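Local coordinates for protein aromatic amino acid aminotransferase I (PDB 6HNU) that probably transfers the amino group of aromatic amino acids to 2-oxoglutarate, using pyridoxal 5'-phosphate as cofactor, at residues S285-V288 / E289-V293; N331-G334 / F335-A338; G358-A361 / E362-K366; G441-S444 / P445-N449. All coordinates share one frame; numbering follows the deposited sequence.

The four contacts follow one another along the chain, each a local meeting of neighbouring residues, and none touches another. Contact 1 turns the chain from helix 283-286 into strand 292-297 of the large mixed sheet. Contacts 2 and 3 share the long helix 334-377, contact 2 at its first turn and contact 3 further along, their centres 29 Å apart; both reach the second subunit, so one helix meets the dimer partner at two places. Contact 4 lies in the surface loop between strands 429-433 and 459-465 of the four-stranded antiparallel sheet, with its centre 42 Å from that of contact 3, across the chain's centre.

Contact 1 (S285-V288 / E289-V293)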
ATOM      1  N   SER B 285      -5.440 -20.963  15.534  1.00 17.33           N
ATOM      2  CA  SER B 285      -6.287 -22.103  15.992  1.00 17.50           C
ATOM      3  C   SER B 285      -6.009 -22.397  17.472  1.00 18.67           C
ATOM      4  O   SER B 285      -6.957 -22.851  18.167  1.00 19.24           O
ATOM      5  CB  SER B 285      -6.174 -23.326  15.139  1.00 16.97           C
ATOM      6  OG  SER B 285      -4.988 -24.067  15.415  1.00 17.87           O
ATOM      7  N   LEU B 286      -4.801 -22.114  17.972  1.00 17.34           N
ATOM      8  CA  LEU B 286      -4.397 -22.415  19.362  1.00 20.20           C
ATOM      9  C   LEU B 286      -4.716 -21.249  20.289  1.00 20.02           C
ATOM     10  O   LEU B 286      -4.464 -21.367  21.496  1.00 19.85           O
ATOM     11  CB  LEU B 286      -2.888 -22.689  19.398  1.00 19.70           C
ATOM     12  CG  LEU B 286      -2.423 -23.918  18.610  1.00 20.30           C
ATOM     13  CD1 LEU B 286      -0.905 -24.106  18.714  1.00 20.01           C
ATOM     14  CD2 LEU B 286      -3.118 -25.173  19.125  1.00 21.90           C
ATOM     15  N   ASP B 287      -5.171 -20.128  19.744  1.00 19.77           N
ATOM     16  CA  ASP B 287      -5.012 -18.803  20.387  1.00 19.19           C
ATOM     17  C   ASP B 287      -6.206 -18.496  21.299  1.00 21.28           C
ATOM     18  O   ASP B 287      -6.861 -17.510  21.084  1.00 20.29           O
ATOM     19  CB  ASP B 287      -4.840 -17.696  19.351  1.00 19.81           C
ATOM     20  CG  ASP B 287      -4.523 -16.342  19.965  1.00 18.87           C
ATOM     21  OD1 ASP B 287      -3.975 -16.300  21.116  1.00 18.62           O
ATOM     22  OD2 ASP B 287      -4.829 -15.329  19.308  1.00 18.40           O
ATOM     23  N   VAL B 288      -6.359 -19.242  22.382  1.00 21.98           N
ATOM     24  CA  VAL B 288      -7.448 -19.014  23.363  1.00 22.18           C
ATOM     25  C   VAL B 288      -7.351 -17.592  23.930  1.00 21.99           C
ATOM     26  O   VAL B 288      -8.419 -17.041  24.226  1.00 21.55           O
ATOM     27  CB  VAL B 288      -7.475 -20.114  24.444  1.00 22.36           C
ATOM     28  CG1 VAL B 288      -7.671 -21.484  23.815  1.00 24.33           C
ATOM     29  CG2 VAL B 288      -6.242 -20.110  25.321  1.00 22.92           C
ATOM     30  N   GLU B 289      -6.154 -17.006  24.056  1.00 21.67           N
ATOM     31  CA  GLU B 289      -5.942 -15.698  24.727  1.00 21.10           C
ATOM     32  C   GLU B 289      -6.058 -14.509  23.743  1.00 20.99           C
ATOM     33  O   GLU B 289      -6.134 -13.362  24.225  1.00 18.69           O
ATOM     34  CB  GLU B 289      -4.594 -15.649  25.449  1.00 23.92           C
ATOM     35  CG  GLU B 289      -4.433 -16.727  26.511  1.00 24.40           C
ATOM     36  CD  GLU B 289      -3.344 -16.464  27.537  1.00 26.93           C
ATOM     37  OE1 GLU B 289      -2.532 -15.555  27.332  1.00 22.83           O
ATOM     38  OE2 GLU B 289      -3.340 -17.161  28.567  1.00 27.00           O
ATOM     39  N   GLY B 290      -6.076 -14.722  22.421  1.00 19.62           N
ATOM     40  CA  GLY B 290      -6.117 -13.593  21.459  1.00 18.63           C
ATOM     41  C   GLY B 290      -4.787 -12.847  21.358  1.00 19.69           C
ATOM     42  O   GLY B 290      -4.804 -11.671  21.032  1.00 18.29           O
ATOM     43  N   ARG B 291      -3.648 -13.519  21.560  1.00 20.18           N
ATOM     44  CA  ARG B 291      -2.325 -12.862  21.469  1.00 18.07           C
ATOM     45  C   ARG B 291      -1.649 -13.245  20.142  1.00 16.72           C
ATOM     46  O   ARG B 291      -0.407 -13.052  20.018  1.00 15.80           O
ATOM     47  CB  ARG B 291      -1.533 -13.222  22.728  1.00 17.67           C
ATOM     48  CG  ARG B 291      -1.186 -14.708  22.851  1.00 18.28           C
ATOM     49  CD  ARG B 291      -0.185 -14.970  23.942  1.00 19.39           C
ATOM     50  NE  ARG B 291      -0.690 -14.522  25.237  1.00 20.08           N
ATOM     51  CZ  ARG B 291      -0.400 -13.361  25.830  1.00 19.97           C
ATOM     52  NH1 ARG B 291      -0.963 -13.073  26.994  1.00 22.49           N
ATOM     53  NH2 ARG B 291       0.464 -12.515  25.305  1.00 21.45           N
ATOM     54  N   VAL B 292      -2.392 -13.829  19.201  1.00 15.92           N
ATOM     55  CA  VAL B 292      -1.822 -14.155  17.857  1.00 15.74           C
ATOM     56  C   VAL B 292      -2.356 -13.139  16.839  1.00 15.83           C
ATOM     57  O   VAL B 292      -3.580 -12.895  16.826  1.00 14.84           O
ATOM     58  CB  VAL B 292      -2.072 -15.606  17.423  1.00 15.35           C
ATOM     59  CG1 VAL B 292      -1.454 -15.912  16.070  1.00 16.21           C
ATOM     60  CG2 VAL B 292      -1.538 -16.580  18.436  1.00 15.12           C
ATOM     61  N   VAL B 293      -1.466 -12.639  15.980  1.00 16.50           N
ATOM     62  CA  VAL B 293      -1.850 -11.921  14.744  1.00 14.90           C
ATOM     63  C   VAL B 293      -1.319 -12.737  13.580  1.00 14.81           C
ATOM     64  O   VAL B 293      -0.112 -13.032  13.561  1.00 13.46           O
ATOM     65  CB  VAL B 293      -1.393 -10.460  14.746  1.00 15.69           C
ATOM     66  CG1 VAL B 293      -1.904  -9.711  13.528  1.00 14.86           C
ATOM     67  CG2 VAL B 293      -1.849  -9.748  16.003  1.00 17.12           C
TER
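The carboxylate of Asp287 reaches across a tight turn and meets the backbone N-H groups of Arg291 and Val292, one with each oxygen. OD1 of Asp287 takes the N of Arg291 at 2.8 Å on its syn lone pair, the side facing the other oxygen. OD2 is approached differently: the N of Val292 sits 2.9 Å from Asp287 OD2 but well above the carboxylate plane, 51° out of it. With CG anti to its own backbone N (chi1 -174°), Asp287 turns its carboxylate to these amides, while its CB and CG lie against the CG2 methyl of Val292, 3.4 Å from Asp287 CG. Tyr233 of helix 226-239 adds its hydroxyl to OD1, so in this buried carboxylate OD1 has the Arg291 N-H and the Tyr233 hydroxyl as partners and OD2 has the Val292 N-H.

The backbone here makes a type I beta turn from Asp287 to Gly290, closed by Gly290 N to Asp287 O at 3.2 Å; it carries the chain out of helix 283-286 and into strand 292-297 of the large mixed sheet.

Beside the turn Glu289 and Arg291 pair with each other. Arg291 bends at chi3 and presents its guanidinium side-on, NE and NH1 both gripping the single oxygen OE1 of Glu289. NE lies 3.0 Å from that OE1, which sits in the guanidinium plane. Arg291 NH2 goes to Asp240 in a second salt bridge and to the carbonyl of Phe241. Glu289 CG also comes to 4.0 Å from Val288 CG2, the two side chains slanting past each other.

Contact 2 (N331-G334 / F335-A338); sequences NPSG and FSEA
An N-cap opens the long helix 334-377: Ser333 stands just before the first turn and its hydroxyl accepts from the backbone N-H of Ser336. The bond from Ser336 N to Ser333 OG is 3.1 Å long and nearly straight, 166° at the hydrogen. Setting OG anti to the backbone N of Ser333 (chi1 168°) brings it over this first turn, where it also lies at the edge of the Phe335 ring and 3.5 Å from Phe335 CB. After the cap, the regular helix pattern begins with Glu337 N to Ser333 O and continues with Ala338 N to Gly334 O, both 2.9 Å.

The cap sits at the dimer interface. Ser333 OG also bonds to Ser336 OG of the second subunit, and the reciprocal pair forms from Ser336 to Ser333 of that subunit, so the two helix starts are tied together. Within this chain Ser336 OG reaches the carbonyl of Leu306, and the side chain of Ser336 lies about 5 Å from that of Arg307, a residue of the cofactor pocket. Phe335 meets Phe55 edge-to-face.

Glu337 turns back over the residues leading into the helix. Its extended chain slants across Pro332, with OE1 3.8 Å from Pro332 CG, while OE2 accepts from the N of Leu111. Two waters meet OE1: one lies between Glu337 OE1 and the carbonyl O of Pro332, 2.8 Å from that Pro332 O, and the other lies 2.7 Å from the same Glu337 OE1 and makes a weak bond to Asn331 OD1.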
ATOM      1  N   ASN B 331      -6.347   1.524   1.325  1.00 22.90           N
ATOM      2  CA  ASN B 331      -7.150   0.339   0.974  1.00 21.63           C
ATOM      3  C   ASN B 331      -6.451  -0.384  -0.157  1.00 18.14           C
ATOM      4  O   ASN B 331      -5.701   0.247  -0.865  1.00 16.36           O
ATOM      5  CB  ASN B 331      -8.560   0.726   0.523  1.00 22.14           C
ATOM      6  CG  ASN B 331      -9.574   0.480   1.618  1.00 26.05           C
ATOM      7  OD1 ASN B 331      -9.455  -0.508   2.355  1.00 30.14           O
ATOM      8  ND2 ASN B 331     -10.582   1.345   1.710  1.00 24.18           N
ATOM      9  N   PRO B 332      -6.670  -1.699  -0.346  1.00 17.98           N
ATOM     10  CA  PRO B 332      -6.207  -2.368  -1.551  1.00 18.40           C
ATOM     11  C   PRO B 332      -6.877  -1.784  -2.786  1.00 15.92           C
ATOM     12  O   PRO B 332      -7.979  -1.185  -2.662  1.00 17.78           O
ATOM     13  CB  PRO B 332      -6.700  -3.813  -1.363  1.00 19.76           C
ATOM     14  CG  PRO B 332      -6.917  -3.941   0.119  1.00 20.31           C
ATOM     15  CD  PRO B 332      -7.439  -2.592   0.526  1.00 18.47           C
ATOM     16  N   SER B 333      -6.267  -2.022  -3.952  1.00 15.41           N
ATOM     17  CA  SER B 333      -6.877  -1.799  -5.273  1.00 14.21           C
ATOM     18  C   SER B 333      -8.312  -2.348  -5.289  1.00 15.42           C
ATOM     19  O   SER B 333      -8.534  -3.571  -4.963  1.00 16.33           O
ATOM     20  CB  SER B 333      -6.100  -2.468  -6.364  1.00 14.66           C
ATOM     21  OG  SER B 333      -6.849  -2.475  -7.581  1.00 15.36           O
ATOM     22  N   GLY B 334      -9.234  -1.511  -5.751  1.00 15.83           N
ATOM     23  CA  GLY B 334     -10.650  -1.885  -5.907  1.00 17.58           C
ATOM     24  C   GLY B 334     -10.748  -2.939  -6.996  1.00 18.22           C
ATOM     25  O   GLY B 334     -11.629  -3.801  -6.945  1.00 17.54           O
ATOM     26  N   PHE B 335      -9.874  -2.852  -8.005  1.00 18.53           N
ATOM     27  CA  PHE B 335      -9.830  -3.876  -9.072  1.00 16.88           C
ATOM     28  C   PHE B 335      -9.400  -5.194  -8.444  1.00 16.19           C
ATOM     29  O   PHE B 335     -10.040  -6.201  -8.714  1.00 16.19           O
ATOM     30  CB  PHE B 335      -8.929  -3.479 -10.240  1.00 18.72           C
ATOM     31  CG  PHE B 335      -9.445  -2.330 -11.073  1.00 19.46           C
ATOM     32  CD1 PHE B 335     -10.598  -2.473 -11.829  1.00 21.19           C
ATOM     33  CD2 PHE B 335      -8.746  -1.138 -11.154  1.00 20.38           C
ATOM     34  CE1 PHE B 335     -11.069  -1.411 -12.596  1.00 22.73           C
ATOM     35  CE2 PHE B 335      -9.216  -0.076 -11.912  1.00 21.72           C
ATOM     36  CZ  PHE B 335     -10.372  -0.230 -12.653  1.00 23.15           C
ATOM     37  N   SER B 336      -8.313  -5.241  -7.649  1.00 16.33           N
ATOM     38  CA  SER B 336      -7.877  -6.519  -7.016  1.00 14.51           C
ATOM     39  C   SER B 336      -9.026  -7.074  -6.147  1.00 16.38           C
ATOM     40  O   SER B 336      -9.332  -8.289  -6.191  1.00 16.14           O
ATOM     41  CB  SER B 336      -6.615  -6.318  -6.184  1.00 14.11           C
ATOM     42  OG  SER B 336      -5.515  -6.069  -7.029  1.00 15.74           O
ATOM     43  N   GLU B 337      -9.647  -6.233  -5.332  1.00 16.45           N
ATOM     44  CA  GLU B 337     -10.584  -6.757  -4.301  1.00 18.05           C
ATOM     45  C   GLU B 337     -11.884  -7.204  -4.982  1.00 18.70           C
ATOM     46  O   GLU B 337     -12.478  -8.221  -4.559  1.00 17.28           O
ATOM     47  CB  GLU B 337     -10.827  -5.697  -3.235  1.00 20.65           C
ATOM     48  CG  GLU B 337     -11.174  -6.314  -1.915  1.00 23.12           C
ATOM     49  CD  GLU B 337     -11.316  -5.335  -0.767  1.00 23.39           C
ATOM     50  OE1 GLU B 337     -10.617  -4.312  -0.763  1.00 24.13           O
ATOM     51  OE2 GLU B 337     -12.150  -5.613   0.096  1.00 23.13           O
ATOM     52  N   ALA B 338     -12.333  -6.447  -5.987  1.00 18.87           N
ATOM     53  CA  ALA B 338     -13.558  -6.778  -6.755  1.00 19.94           C
ATOM     54  C   ALA B 338     -13.315  -8.053  -7.577  1.00 19.35           C
ATOM     55  O   ALA B 338     -14.208  -8.946  -7.569  1.00 19.31           O
ATOM     56  CB  ALA B 338     -13.969  -5.624  -7.628  1.00 20.10           C
TER
HETATM   57  O   HOH W   1     -11.095  -2.375   1.016  1.00 28.01           O
HETATM   58  O   HOH W   2     -10.518  -2.226  -2.217  1.00 28.61           O

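Contact 3 (G358-A361 / E362-K366); sequences GLRA and EYTHK
Leu359 and Tyr363, one helical turn apart on helix 334-377, supply the apolar part of this contact. Their side chains run side by side and point the same way, with Leu359 CD1 resting 3.6 Å from Tyr363 CE1. The ring also meets the backbone: the carbonyl O of Leu359 lies in the ring plane, at the edge, 3.5 Å from Tyr363 CD1. Beyond the helix Tyr363 packs on Leu252 and Ala467 and on Leu49 of the second subunit, and its side chain is about 7 Å from that of Tyr249 in the cofactor site.

The backbone bonds are those of a regular alpha-helix, running from Glu362, Tyr363, Thr364 and His365 back to the carbonyls four residues earlier; the one from Tyr363 N to Leu359 O is almost straight at 177°.

Side-chain polar bonds are built on top of these. Thr364 doubles the grip on Arg360 O, giving it both its N and its OG1, each at 2.9 Å; the hydroxyl comes from above the carbonyl plane, 44° out of it. A chi1 of -67° holds that hydroxyl back along the helix, beside the Thr364 N. Its oxygen in turn accepts from the N of Glu255, whose carboxylate forms a salt bridge with Arg360 NE. Glu362 folds at chi2 back toward Gly358, where a water links its OE2, at 2.6 Å, to Gly358 O.

One carbonyl thus takes two donors, and the threonine hydroxyl stands between Glu255 N, from which it accepts, and Arg360 O, to which it donates. The helix is joined to Glu255 by two links: Thr364 OG1 meets its backbone N and Arg360 NE its carboxylate.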
ATOM      1  N   GLY B 358      -5.433 -28.862  -5.319  1.00 19.75           N
ATOM      2  CA  GLY B 358      -4.638 -28.882  -6.556  1.00 20.91           C
ATOM      3  C   GLY B 358      -3.260 -28.276  -6.299  1.00 21.92           C
ATOM      4  O   GLY B 358      -2.235 -28.860  -6.737  1.00 20.06           O
ATOM      5  N   LEU B 359      -3.209 -27.172  -5.557  1.00 20.85           N
ATOM      6  CA  LEU B 359      -1.928 -26.516  -5.189  1.00 19.70           C
ATOM      7  C   LEU B 359      -1.077 -27.492  -4.358  1.00 19.33           C
ATOM      8  O   LEU B 359       0.108 -27.651  -4.692  1.00 21.27           O
ATOM      9  CB  LEU B 359      -2.259 -25.202  -4.477  1.00 20.61           C
ATOM     10  CG  LEU B 359      -1.099 -24.252  -4.203  1.00 22.52           C
ATOM     11  CD1 LEU B 359      -0.438 -23.792  -5.495  1.00 22.83           C
ATOM     12  CD2 LEU B 359      -1.592 -23.030  -3.421  1.00 23.46           C
ATOM     13  N   ARG B 360      -1.642 -28.115  -3.328  1.00 18.58           N
ATOM     14  CA  ARG B 360      -1.010 -29.187  -2.519  1.00 18.68           C
ATOM     15  C   ARG B 360      -0.426 -30.288  -3.423  1.00 21.86           C
ATOM     16  O   ARG B 360       0.756 -30.604  -3.255  1.00 19.79           O
ATOM     17  CB  ARG B 360      -2.016 -29.742  -1.519  1.00 19.76           C
ATOM     18  CG  ARG B 360      -1.485 -30.898  -0.680  1.00 18.60           C
ATOM     19  CD  ARG B 360      -2.571 -31.412   0.232  1.00 20.97           C
ATOM     20  NE  ARG B 360      -2.142 -32.406   1.204  1.00 21.05           N
ATOM     21  CZ  ARG B 360      -1.699 -32.123   2.423  1.00 21.48           C
ATOM     22  NH1 ARG B 360      -1.593 -30.866   2.824  1.00 20.64           N
ATOM     23  NH2 ARG B 360      -1.336 -33.103   3.220  1.00 22.77           N
ATOM     24  N   ALA B 361      -1.216 -30.863  -4.334  1.00 20.08           N
ATOM     25  CA  ALA B 361      -0.762 -31.951  -5.239  1.00 21.66           C
ATOM     26  C   ALA B 361       0.450 -31.476  -6.060  1.00 22.74           C
ATOM     27  O   ALA B 361       1.492 -32.207  -6.098  1.00 24.55           O
ATOM     28  CB  ALA B 361      -1.895 -32.407  -6.136  1.00 23.00           C
ATOM     29  N   GLU B 362       0.374 -30.303  -6.677  1.00 21.00           N
ATOM     30  CA  GLU B 362       1.474 -29.795  -7.549  1.00 21.52           C
ATOM     31  C   GLU B 362       2.764 -29.602  -6.746  1.00 22.19           C
ATOM     32  O   GLU B 362       3.830 -30.042  -7.244  1.00 22.04           O
ATOM     33  CB  GLU B 362       1.159 -28.434  -8.163  1.00 23.64           C
ATOM     34  CG  GLU B 362      -0.046 -28.432  -9.059  1.00 26.65           C
ATOM     35  CD  GLU B 362       0.143 -29.249 -10.318  1.00 29.77           C
ATOM     36  OE1 GLU B 362       1.296 -29.319 -10.804  1.00 34.23           O
ATOM     37  OE2 GLU B 362      -0.867 -29.781 -10.811  1.00 33.68           O
ATOM     38  N   TYR B 363       2.709 -28.916  -5.598  1.00 19.32           N
ATOM     39  CA  TYR B 363       3.899 -28.698  -4.721  1.00 19.90           C
ATOM     40  C   TYR B 363       4.431 -30.031  -4.191  1.00 20.40           C
ATOM     41  O   TYR B 363       5.684 -30.172  -4.204  1.00 19.68           O
ATOM     42  CB  TYR B 363       3.622 -27.688  -3.603  1.00 18.46           C
ATOM     43  CG  TYR B 363       3.850 -26.282  -4.093  1.00 19.06           C
ATOM     44  CD1 TYR B 363       2.935 -25.658  -4.904  1.00 18.94           C
ATOM     45  CD2 TYR B 363       5.035 -25.614  -3.830  1.00 19.99           C
ATOM     46  CE1 TYR B 363       3.140 -24.389  -5.403  1.00 20.77           C
ATOM     47  CE2 TYR B 363       5.264 -24.343  -4.322  1.00 21.54           C
ATOM     48  CZ  TYR B 363       4.307 -23.713  -5.088  1.00 19.95           C
ATOM     49  OH  TYR B 363       4.496 -22.480  -5.624  1.00 21.14           O
ATOM     50  N   THR B 364       3.581 -30.958  -3.747  1.00 18.69           N
ATOM     51  CA  THR B 364       4.006 -32.318  -3.293  1.00 21.55           C
ATOM     52  C   THR B 364       4.912 -32.959  -4.345  1.00 22.18           C
ATOM     53  O   THR B 364       6.014 -33.436  -3.977  1.00 22.44           O
ATOM     54  CB  THR B 364       2.796 -33.207  -2.984  1.00 21.52           C
ATOM     55  OG1 THR B 364       2.130 -32.670  -1.836  1.00 20.48           O
ATOM     56  CG2 THR B 364       3.202 -34.640  -2.734  1.00 21.11           C
ATOM     57  N   HIS B 365       4.526 -32.881  -5.610  1.00 22.40           N
ATOM     58  CA  HIS B 365       5.298 -33.530  -6.707  1.00 26.10           C
ATOM     59  C   HIS B 365       6.644 -32.817  -6.885  1.00 26.90           C
ATOM     60  O   HIS B 365       7.682 -33.539  -6.983  1.00 28.48           O
ATOM     61  CB  HIS B 365       4.490 -33.621  -7.999  1.00 26.74           C
ATOM     62  CG  HIS B 365       5.282 -34.244  -9.101  1.00 27.20           C
ATOM     63  ND1 HIS B 365       5.825 -35.509  -8.979  1.00 27.99           N
ATOM     64  CD2 HIS B 365       5.653 -33.775 -10.309  1.00 27.78           C
ATOM     65  CE1 HIS B 365       6.515 -35.784 -10.069  1.00 28.34           C
ATOM     66  NE2 HIS B 365       6.430 -34.738 -10.895  1.00 29.56           N
ATOM     67  N   LYS B 366       6.647 -31.472  -6.912  1.00 24.73           N
ATOM     68  CA  LYS B 366       7.883 -30.647  -7.054  1.00 23.79           C
ATOM     69  C   LYS B 366       8.867 -31.013  -5.954  1.00 22.11           C
ATOM     70  O   LYS B 366      10.047 -31.209  -6.286  1.00 23.01           O
ATOM     71  CB  LYS B 366       7.598 -29.149  -6.963  1.00 25.38           C
ATOM     72  CG  LYS B 366       6.796 -28.575  -8.114  1.00 25.26           C
ATOM     73  CD  LYS B 366       6.512 -27.104  -7.921  1.00 27.83           C
ATOM     74  CE  LYS B 366       5.424 -26.605  -8.846  1.00 29.46           C
ATOM     75  NZ  LYS B 366       5.798 -26.747 -10.268  1.00 29.71           N
TER
HETATM   76  O   HOH W   3      -3.180 -29.515  -9.769  1.00 26.79           O

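Contact 4 (G441-S444 / P445-N449)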
ATOM      1  N   GLY B 441      20.880  -9.095  16.326  1.00 23.44           N
ATOM      2  CA  GLY B 441      20.301  -8.029  17.140  1.00 25.31           C
ATOM      3  C   GLY B 441      20.561  -8.247  18.602  1.00 24.25           C
ATOM      4  O   GLY B 441      20.775  -9.387  19.046  1.00 24.54           O
ATOM      5  N   GLN B 442      20.529  -7.159  19.342  1.00 24.78           N
ATOM      6  CA  GLN B 442      20.691  -7.163  20.797  1.00 22.55           C
ATOM      7  C   GLN B 442      19.570  -6.311  21.356  1.00 20.30           C
ATOM      8  O   GLN B 442      19.259  -5.262  20.767  1.00 19.54           O
ATOM      9  CB  GLN B 442      22.051  -6.591  21.212  1.00 28.52           C
ATOM     10  CG  GLN B 442      23.253  -7.470  20.890  1.00 32.19           C
ATOM     11  CD  GLN B 442      24.503  -6.693  21.229  1.00 37.01           C
ATOM     12  OE1 GLN B 442      24.951  -5.841  20.465  1.00 45.52           O
ATOM     13  NE2 GLN B 442      25.035  -6.940  22.412  1.00 41.37           N
ATOM     14  N   SER B 443      18.983  -6.745  22.451  1.00 19.23           N
ATOM     15  CA  SER B 443      18.029  -5.914  23.215  1.00 21.80           C
ATOM     16  C   SER B 443      18.800  -4.736  23.818  1.00 24.18           C
ATOM     17  O   SER B 443      20.051  -4.720  23.746  1.00 24.48           O
ATOM     18  CB  SER B 443      17.333  -6.701  24.241  1.00 22.72           C
ATOM     19  OG  SER B 443      18.257  -7.400  25.057  1.00 24.01           O
ATOM     20  N   SER B 444      18.046  -3.770  24.323  1.00 26.97           N
ATOM     21  CA  SER B 444      18.552  -2.581  25.041  1.00 30.16           C
ATOM     22  C   SER B 444      17.893  -2.543  26.410  1.00 28.64           C
ATOM     23  O   SER B 444      16.721  -2.209  26.533  1.00 30.64           O
ATOM     24  CB  SER B 444      18.293  -1.324  24.253  1.00 31.82           C
ATOM     25  OG  SER B 444      18.717  -0.204  24.996  1.00 32.47           O
ATOM     26  N   PRO B 445      18.604  -2.902  27.499  1.00 29.77           N
ATOM     27  CA  PRO B 445      19.992  -3.358  27.435  1.00 29.82           C
ATOM     28  C   PRO B 445      20.161  -4.790  26.938  1.00 30.18           C
ATOM     29  O   PRO B 445      19.208  -5.572  26.940  1.00 24.96           O
ATOM     30  CB  PRO B 445      20.426  -3.320  28.905  1.00 31.82           C
ATOM     31  CG  PRO B 445      19.146  -3.544  29.684  1.00 31.07           C
ATOM     32  CD  PRO B 445      18.080  -2.840  28.875  1.00 29.51           C
ATOM     33  N   PRO B 446      21.382  -5.189  26.530  1.00 31.13           N
ATOM     34  CA  PRO B 446      21.608  -6.527  25.978  1.00 30.32           C
ATOM     35  C   PRO B 446      21.396  -7.627  27.024  1.00 28.44           C
ATOM     36  O   PRO B 446      21.468  -7.347  28.223  1.00 25.93           O
ATOM     37  CB  PRO B 446      23.053  -6.474  25.454  1.00 33.12           C
ATOM     38  CG  PRO B 446      23.705  -5.343  26.249  1.00 35.67           C
ATOM     39  CD  PRO B 446      22.593  -4.348  26.499  1.00 33.79           C
ATOM     40  N   GLN B 447      21.083  -8.836  26.558  1.00 26.69           N
ATOM     41  CA  GLN B 447      21.011 -10.056  27.405  1.00 27.94           C
ATOM     42  C   GLN B 447      22.447 -10.450  27.789  1.00 29.48           C
ATOM     43  O   GLN B 447      23.353  -9.993  27.106  1.00 29.72           O
ATOM     44  CB  GLN B 447      20.287 -11.176  26.643  1.00 26.85           C
ATOM     45  CG  GLN B 447      18.894 -10.793  26.168  1.00 25.86           C
ATOM     46  CD  GLN B 447      18.044 -10.324  27.310  1.00 24.83           C
ATOM     47  OE1 GLN B 447      17.848 -11.054  28.293  1.00 24.57           O
ATOM     48  NE2 GLN B 447      17.500  -9.125  27.164  1.00 23.30           N
ATOM     49  N   LYS B 448      22.643 -11.267  28.829  1.00 37.51           N
ATOM     50  CA  LYS B 448      23.993 -11.753  29.236  1.00 43.05           C
ATOM     51  C   LYS B 448      24.524 -12.719  28.167  1.00 44.12           C
ATOM     52  O   LYS B 448      23.693 -13.391  27.539  1.00 40.81           O
ATOM     53  CB  LYS B 448      23.937 -12.437  30.608  1.00 46.95           C
ATOM     54  CG  LYS B 448      23.470 -11.557  31.763  1.00 54.35           C
ATOM     55  CD  LYS B 448      24.208 -10.216  31.874  1.00 61.21           C
ATOM     56  CE  LYS B 448      24.171  -9.609  33.266  1.00 63.27           C
ATOM     57  NZ  LYS B 448      22.782  -9.386  33.742  1.00 60.40           N
ATOM     58  N   ASN B 449      25.853 -12.797  27.985  1.00 51.65           N
ATOM     59  CA  ASN B 449      26.546 -13.853  27.185  1.00 55.93           C
ATOM     60  C   ASN B 449      26.095 -13.743  25.724  1.00 60.03           C
ATOM     61  O   ASN B 449      26.542 -12.783  25.067  1.00 66.94           O
ATOM     62  CB  ASN B 449      26.324 -15.260  27.773  1.00 53.51           C
ATOM     63  CG  ASN B 449      26.138 -16.362  26.742  1.00 58.97           C
ATOM     64  OD1 ASN B 449      25.022 -16.832  26.535  1.00 59.22           O
ATOM     65  ND2 ASN B 449      27.214 -16.818  26.112  1.00 58.72           N
TER
HETATM   66  O   HOH W   4      20.652  -9.470  23.346  1.00 16.89           O
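Ser443 and Gln447 meet across a bend in the surface loop that joins strands 429-433 and 459-465, with a cis peptide bond before Pro445 between them. Gln447 is the side chain to follow. Its CB leaves the backbone with CG beside the backbone N (chi1 -56°), and a bend at chi2, -55°, folds the chain back over the turn. CG then comes to 3.6 Å from Ser443 OG, and CD to 3.7 Å from that same oxygen. At the tip the amide divides its work. NE2 donates to Ser443 OG over 2.8 Å in a nearly straight bond, 169° at the hydrogen, with the hydroxyl oxygen lying close to the amide plane. OE1 accepts from the N of Val203, outside the loop, and both Ser443 and Gln447 rest on neighbouring Trp202.

Ser443 OG donates a hydrogen bond to Pro445 O, 2.8 Å away, approaching at a tilt from the carbonyl plane. The cis bond is consistent with the tight reversal, a cis-proline (type VI) turn over Ser443-Pro446 in which the CA atoms of Ser443 and Pro446 lie 4.6 Å apart. Pro446 CA makes a CA-H...O contact with Ser443 O at 3.3 Å, and Pro446 CB lies 3.7 Å from Gln442 NE2. A water bridges Ser443 N and Gln447 N through two weak bonds.

Ser443 OG thus acts as acceptor and donor at once, and the two consecutive hydrogen bonds, Gln447 NE2 to Ser443 OG and Ser443 OG to Pro445 O, close the bend without regular secondary structure, while Gln447 OE1 ties it to the segment around Val203.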